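Local coordinates for CRISPR-associated protein, Cse2 family (Thermobifida fusca, PDB 4H79) that probably binds nucleic acid as the CasB (Cse2) subunit of Cascade, the type I-E CRISPR surveillance complex, at residues A[114-122]-A[188-196]. Sequence-based numbering, arbitrary orientation.
Sequences LGEAVRRLM and TAWGRGFHA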
# COMPACT_ATOMS: atom_id res chain seq x y z
N LEU A 114 -5.63 -6.57 -1.16
CA LEU A 114 -5.92 -6.22 0.23
C LEU A 114 -7.08 -7.06 0.87
O LEU A 114 -6.99 -7.46 2.03
CB LEU A 114 -6.24 -4.75 0.39
CG LEU A 114 -6.48 -4.25 1.82
CD1 LEU A 114 -5.17 -4.28 2.57
CD2 LEU A 114 -6.97 -2.79 1.75
N GLY A 115 -8.13 -7.30 0.10
CA GLY A 115 -9.29 -8.09 0.61
C GLY A 115 -8.85 -9.54 0.94
O GLY A 115 -9.17 -10.07 2.03
N GLU A 116 -8.08 -10.15 0.02
CA GLU A 116 -7.55 -11.52 0.25
C GLU A 116 -6.66 -11.55 1.49
O GLU A 116 -6.73 -12.49 2.29
CB GLU A 116 -6.72 -12.02 -0.92
CG GLU A 116 -7.56 -12.26 -2.18
CD GLU A 116 -7.68 -10.98 -3.09
OE1 GLU A 116 -7.63 -9.77 -2.65
OE2 GLU A 116 -7.84 -11.20 -4.30
N ALA A 117 -5.78 -10.55 1.63
CA ALA A 117 -4.85 -10.51 2.79
C ALA A 117 -5.62 -10.37 4.07
O ALA A 117 -5.36 -11.08 5.09
CB ALA A 117 -3.85 -9.34 2.63
N VAL A 118 -6.56 -9.44 4.08
CA VAL A 118 -7.35 -9.21 5.34
C VAL A 118 -8.15 -10.50 5.74
O VAL A 118 -8.27 -10.85 6.91
CB VAL A 118 -8.31 -7.99 5.15
CG1 VAL A 118 -9.36 -7.94 6.29
CG2 VAL A 118 -7.47 -6.70 5.12
N ARG A 119 -8.70 -11.18 4.76
CA ARG A 119 -9.49 -12.41 5.03
C ARG A 119 -8.63 -13.49 5.78
O ARG A 119 -9.15 -14.22 6.61
CB ARG A 119 -10.04 -13.00 3.72
CG ARG A 119 -11.01 -14.18 4.00
CD ARG A 119 -12.21 -13.64 4.78
NE ARG A 119 -13.13 -14.66 5.35
CZ ARG A 119 -14.21 -15.19 4.76
NH1 ARG A 119 -14.55 -14.85 3.53
NH2 ARG A 119 -14.97 -16.10 5.40
N ARG A 120 -7.31 -13.50 5.54
CA ARG A 120 -6.37 -14.49 6.21
C ARG A 120 -6.27 -14.22 7.69
O ARG A 120 -5.83 -15.06 8.45
CB ARG A 120 -4.94 -14.46 5.59
CG ARG A 120 -4.87 -14.84 4.11
CD ARG A 120 -5.71 -16.03 3.84
NE ARG A 120 -5.48 -16.44 2.45
CZ ARG A 120 -4.59 -17.35 2.08
NH1 ARG A 120 -3.88 -18.00 2.99
NH2 ARG A 120 -4.46 -17.66 0.81
N LEU A 121 -6.63 -13.02 8.10
CA LEU A 121 -6.62 -12.66 9.55
C LEU A 121 -7.69 -13.40 10.34
O LEU A 121 -7.67 -13.41 11.55
CB LEU A 121 -6.82 -11.14 9.75
CG LEU A 121 -5.70 -10.24 9.24
CD1 LEU A 121 -6.11 -8.74 9.32
CD2 LEU A 121 -4.41 -10.47 10.02
N MET A 122 -8.60 -14.07 9.66
CA MET A 122 -9.70 -14.78 10.39
C MET A 122 -9.82 -16.21 9.84
O MET A 122 -9.28 -16.50 8.76
CB MET A 122 -11.06 -13.98 10.31
CG MET A 122 -11.51 -13.76 8.94
SD MET A 122 -12.52 -12.22 8.80
CE MET A 122 -11.37 -10.91 9.07
N THR A 188 -15.18 -2.41 -4.47
CA THR A 188 -15.69 -3.66 -5.08
C THR A 188 -14.57 -4.70 -5.20
O THR A 188 -14.74 -5.87 -4.86
CB THR A 188 -16.32 -3.38 -6.45
OG1 THR A 188 -17.42 -2.47 -6.28
CG2 THR A 188 -16.86 -4.69 -7.10
N ALA A 189 -13.39 -4.28 -5.65
CA ALA A 189 -12.24 -5.23 -5.75
C ALA A 189 -11.85 -5.81 -4.36
O ALA A 189 -11.54 -7.02 -4.20
CB ALA A 189 -11.03 -4.57 -6.46
N TRP A 190 -11.86 -4.94 -3.35
CA TRP A 190 -11.52 -5.39 -1.98
C TRP A 190 -12.58 -6.34 -1.45
O TRP A 190 -12.24 -7.36 -0.82
CB TRP A 190 -11.39 -4.22 -1.03
CG TRP A 190 -10.18 -3.33 -1.26
CD1 TRP A 190 -9.12 -3.55 -2.12
CD2 TRP A 190 -9.89 -2.04 -0.62
NE1 TRP A 190 -8.19 -2.54 -2.05
CE2 TRP A 190 -8.59 -1.59 -1.16
CE3 TRP A 190 -10.54 -1.25 0.33
CZ2 TRP A 190 -8.01 -0.39 -0.79
CZ3 TRP A 190 -9.96 -0.04 0.69
CH2 TRP A 190 -8.70 0.37 0.14
N GLY A 191 -13.86 -6.00 -1.66
CA GLY A 191 -15.01 -6.85 -1.28
C GLY A 191 -14.90 -8.22 -1.89
O GLY A 191 -15.01 -9.23 -1.17
N ARG A 192 -14.67 -8.27 -3.20
CA ARG A 192 -14.53 -9.53 -3.94
C ARG A 192 -13.34 -10.34 -3.41
O ARG A 192 -13.48 -11.56 -3.17
CB ARG A 192 -14.36 -9.25 -5.45
CG ARG A 192 -14.92 -10.31 -6.38
CD ARG A 192 -14.98 -9.84 -7.85
NE ARG A 192 -13.72 -9.19 -8.25
CZ ARG A 192 -13.58 -7.91 -8.63
NH1 ARG A 192 -12.36 -7.46 -8.93
NH2 ARG A 192 -14.64 -7.07 -8.73
N GLY A 193 -12.20 -9.71 -3.18
CA GLY A 193 -11.04 -10.44 -2.71
C GLY A 193 -11.24 -10.99 -1.32
O GLY A 193 -10.79 -12.07 -0.99
N PHE A 194 -11.94 -10.24 -0.49
CA PHE A 194 -12.23 -10.72 0.88
C PHE A 194 -13.06 -12.06 0.89
O PHE A 194 -12.82 -12.99 1.69
CB PHE A 194 -12.99 -9.63 1.60
CG PHE A 194 -13.31 -9.95 3.05
CD1 PHE A 194 -14.56 -10.55 3.42
CD2 PHE A 194 -12.39 -9.65 4.04
CE1 PHE A 194 -14.85 -10.84 4.78
CE2 PHE A 194 -12.67 -9.90 5.37
CZ PHE A 194 -13.90 -10.51 5.75
N HIS A 195 -13.99 -12.18 -0.04
CA HIS A 195 -14.87 -13.40 -0.13
C HIS A 195 -14.37 -14.46 -1.10
O HIS A 195 -14.97 -15.51 -1.18
CB HIS A 195 -16.34 -12.99 -0.43
CG HIS A 195 -16.95 -12.16 0.68
ND1 HIS A 195 -17.40 -12.71 1.84
CD2 HIS A 195 -17.18 -10.79 0.77
CE1 HIS A 195 -17.87 -11.72 2.64
NE2 HIS A 195 -17.74 -10.54 1.98
N ALA A 196 -13.28 -14.21 -1.84
CA ALA A 196 -12.81 -15.11 -2.92
C ALA A 196 -12.54 -16.61 -2.58
O ALA A 196 -12.05 -16.98 -1.51
CB ALA A 196 -11.60 -14.51 -3.65
O HOH W 1 -8.68 -7.49 -2.77
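Gly115 and Gly193 meet backbone to backbone, Gly115 C 3.6 Å from Gly193 C, where helix 114-119 passes the last turns of helix 180-195; the short axes of 114-119 and 188-195 come within 6.5 Å and cross at -38°. CA-H...O contacts run from Gly115 in both directions: its CA lies 3.4 Å from Trp190 O, and Phe194 CA 3.3 Å from Gly115 O. The carboxylate end of Glu116, its chain bent at chi2 (89°), folds back against Gly193 CA.

Two alkyl groups lie over aromatic faces in CH-pi contacts. Leu114 CD2 sits over the six-membered ring of Trp190, 3.6 Å from its centroid, while Arg119 CD stands 3.7 Å from the centroid of the Phe194 ring. Val118 CG1 reaches the edge of that ring, and Met122 SD approaches obliquely, 3.8 Å from Phe194 CZ, a Met-aromatic contact.

Two sets of polar bonds also join the helices. Arg119 NH1 donates a nearly straight bond (171°) to Phe194 O at 3.1 Å, with the oxygen in the guanidinium plane; NH2 binds Glu126 O, so both terminal nitrogens are bonded. One water accepts from Gly115 N and donates to Ala189 O, with a rather short, less certain approach to Glu116 OE1.

Trp190 NE1 bonds Gln173 in helix 167-176, and its side chain touches Val138. Leu114 packs on Phe135 and Leu151, and Val118 on Ile154, setting the pair against helices 129-138 and 144-160.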